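Local coordinates for attaching and effacing protein, pathogenesis factor (Escherichia coli, PDB 4E9L) that probably acts as a surface adhesin of the intimin/invasin family, this piece being a run of its extracellular immunoglobulin-like domains, at residues Ser95-Pro100 / Thr110-Ala115. Residues are numbered along the deposited sequence; the frame is centred on the assembly and turned at random.
Sequences SITLNP and TAIWTA
Ser-95 and Thr-114 face each other as an antiparallel hydrogen-bonded pair, joined by both possible backbone bonds, Ser-95 N to Thr-114 O and Thr-114 N to Ser-95 O. The carbonyl oxygen of Ser-95 has a second neighbour: CD1 of Trp-113 lies 3.3 Å from Ser-95 O, which sits in the plane of the indole at its edge. A chi2 of 35° turns CD1 of Trp-113 to that oxygen, and the indole NE1 is hydrogen-bonded to Ala-178 O, while Trp-146 meets the ring edge-to-face. Ile-96 follows as the non-hydrogen-bonded partner of Trp-113; its CA approaches Ile-112 O at 3.4 Å in a CA-H...O contact, and its CD1 extends to 4.3 Å from Ala-111 CB. Thr-97 restores the paired bonding with Ile-112, the bond from Ile-112 N to Thr-97 O measuring 2.7 Å with an N-H...O angle of 170°. The two strands form a beta hairpin at the edge of a four-stranded antiparallel sheet in an immunoglobulin-like domain, and its alternation divides the side chains: Ile-96, Leu-98, Ala-111 and Trp-113 point into the sandwich, where the first two meet Val-169 of the strand 165-173. Leu-98 sets CD2 against Ala-111 CB at 3.9 Å. On the other face, where Thr-97 also lies, CB of Asn-99 touches CD1 of Ile-112 at 3.9 Å, a diagonal contact between neighbouring hydrogen-bonded pairs. Asn-99 closes the ladder with Thr-110 through two backbone bonds, Thr-110 N to Asn-99 O being 2.8 Å, while Thr-110 OG1 is hydrogen-bonded to Gln-157 on the next strand.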
loop_
_atom_site.group_PDB
_atom_site.type_symbol
_atom_site.label_atom_id
_atom_site.label_comp_id
_atom_site.label_asym_id
_atom_site.label_seq_id
_atom_site.Cartn_x
_atom_site.Cartn_y
_atom_site.Cartn_z
ATOM N N SER A 95 -18.922 32.120 26.686
ATOM C CA SER A 95 -18.550 31.150 25.661
ATOM C C SER A 95 -17.381 31.608 24.805
ATOM O O SER A 95 -16.966 32.785 24.831
ATOM C CB SER A 95 -19.767 30.838 24.785
ATOM O OG SER A 95 -20.155 32.028 24.118
ATOM N N ILE A 96 -16.865 30.675 24.020
ATOM C CA ILE A 96 -15.767 30.977 23.109
ATOM C C ILE A 96 -15.999 30.290 21.761
ATOM O O ILE A 96 -16.381 29.110 21.716
ATOM C CB ILE A 96 -14.365 30.684 23.731
ATOM C CG1 ILE A 96 -13.228 31.042 22.720
ATOM C CG2 ILE A 96 -14.260 29.220 24.259
ATOM C CD1 ILE A 96 -11.869 31.221 23.257
ATOM N N THR A 97 -15.696 31.029 20.685
ATOM C CA THR A 97 -15.772 30.563 19.300
ATOM C C THR A 97 -14.427 30.773 18.613
ATOM O O THR A 97 -13.757 31.783 18.851
ATOM C CB THR A 97 -16.942 31.320 18.589
ATOM O OG1 THR A 97 -18.176 30.838 19.133
ATOM C CG2 THR A 97 -16.979 31.125 17.071
ATOM N N LEU A 98 -14.057 29.834 17.729
ATOM C CA LEU A 98 -12.892 29.945 16.845
ATOM C C LEU A 98 -13.386 30.072 15.424
ATOM O O LEU A 98 -14.235 29.285 14.996
ATOM C CB LEU A 98 -11.936 28.741 16.955
ATOM C CG LEU A 98 -11.193 28.621 18.267
ATOM C CD1 LEU A 98 -10.621 27.199 18.410
ATOM C CD2 LEU A 98 -10.073 29.690 18.370
ATOM N N ASN A 99 -12.857 31.049 14.690
ATOM C CA ASN A 99 -13.264 31.285 13.301
ATOM C C ASN A 99 -12.089 31.438 12.336
ATOM O O ASN A 99 -11.220 32.270 12.594
ATOM C CB ASN A 99 -14.190 32.501 13.226
ATOM C CG ASN A 99 -14.939 32.578 11.927
ATOM O OD1 ASN A 99 -15.532 31.600 11.475
ATOM N ND2 ASN A 99 -14.848 33.718 11.255
ATOM N N PRO A 100 -12.055 30.684 11.200
ATOM C CA PRO A 100 -13.033 29.651 10.780
ATOM C C PRO A 100 -12.685 28.290 11.375
ATOM O O PRO A 100 -11.596 28.107 11.930
ATOM C CB PRO A 100 -12.815 29.596 9.255
ATOM C CG PRO A 100 -11.294 29.807 9.123
ATOM C CD PRO A 100 -10.944 30.814 10.219
ATOM N N THR A 110 -9.247 33.130 14.368
ATOM C CA THR A 110 -9.647 34.181 15.307
ATOM C C THR A 110 -10.386 33.549 16.475
ATOM O O THR A 110 -11.234 32.704 16.253
ATOM C CB THR A 110 -10.498 35.255 14.606
ATOM O OG1 THR A 110 -9.766 35.756 13.482
ATOM C CG2 THR A 110 -10.877 36.414 15.543
ATOM N N ALA A 111 -10.083 33.980 17.708
ATOM C CA ALA A 111 -10.790 33.524 18.907
ATOM C C ALA A 111 -11.721 34.652 19.316
ATOM O O ALA A 111 -11.281 35.792 19.436
ATOM C CB ALA A 111 -9.807 33.225 20.034
ATOM N N ILE A 112 -12.999 34.337 19.525
ATOM C CA ILE A 112 -14.019 35.290 19.933
ATOM C C ILE A 112 -14.638 34.783 21.233
ATOM O O ILE A 112 -15.375 33.795 21.240
ATOM C CB ILE A 112 -15.115 35.585 18.867
ATOM C CG1 ILE A 112 -14.512 35.832 17.446
ATOM C CG2 ILE A 112 -15.977 36.779 19.327
ATOM C CD1 ILE A 112 -14.659 34.599 16.493
ATOM N N TRP A 113 -14.317 35.458 22.320
ATOM C CA TRP A 113 -14.796 35.110 23.643
ATOM C C TRP A 113 -15.919 36.073 24.029
ATOM O O TRP A 113 -15.745 37.302 23.997
ATOM C CB TRP A 113 -13.612 35.190 24.617
ATOM C CG TRP A 113 -13.922 35.171 26.084
ATOM C CD1 TRP A 113 -14.914 34.479 26.729
ATOM C CD2 TRP A 113 -13.132 35.785 27.105
ATOM N NE1 TRP A 113 -14.813 34.668 28.091
ATOM C CE2 TRP A 113 -13.725 35.464 28.348
ATOM C CE3 TRP A 113 -11.936 36.528 27.094
ATOM C CZ2 TRP A 113 -13.223 35.953 29.559
ATOM C CZ3 TRP A 113 -11.415 36.969 28.301
ATOM C CH2 TRP A 113 -12.036 36.647 29.520
ATOM N N THR A 114 -17.060 35.511 24.384
ATOM C CA THR A 114 -18.247 36.250 24.800
ATOM C C THR A 114 -18.295 36.121 26.314
ATOM O O THR A 114 -18.477 35.024 26.827
ATOM C CB THR A 114 -19.497 35.712 24.094
ATOM O OG1 THR A 114 -19.287 35.785 22.691
ATOM C CG2 THR A 114 -20.757 36.498 24.464
ATOM N N ALA A 115 -18.043 37.229 27.014
ATOM C CA ALA A 115 -17.950 37.278 28.470
ATOM C C ALA A 115 -19.217 37.878 29.049
ATOM O O ALA A 115 -19.597 39.007 28.708
ATOM C CB ALA A 115 -16.741 38.106 28.869
#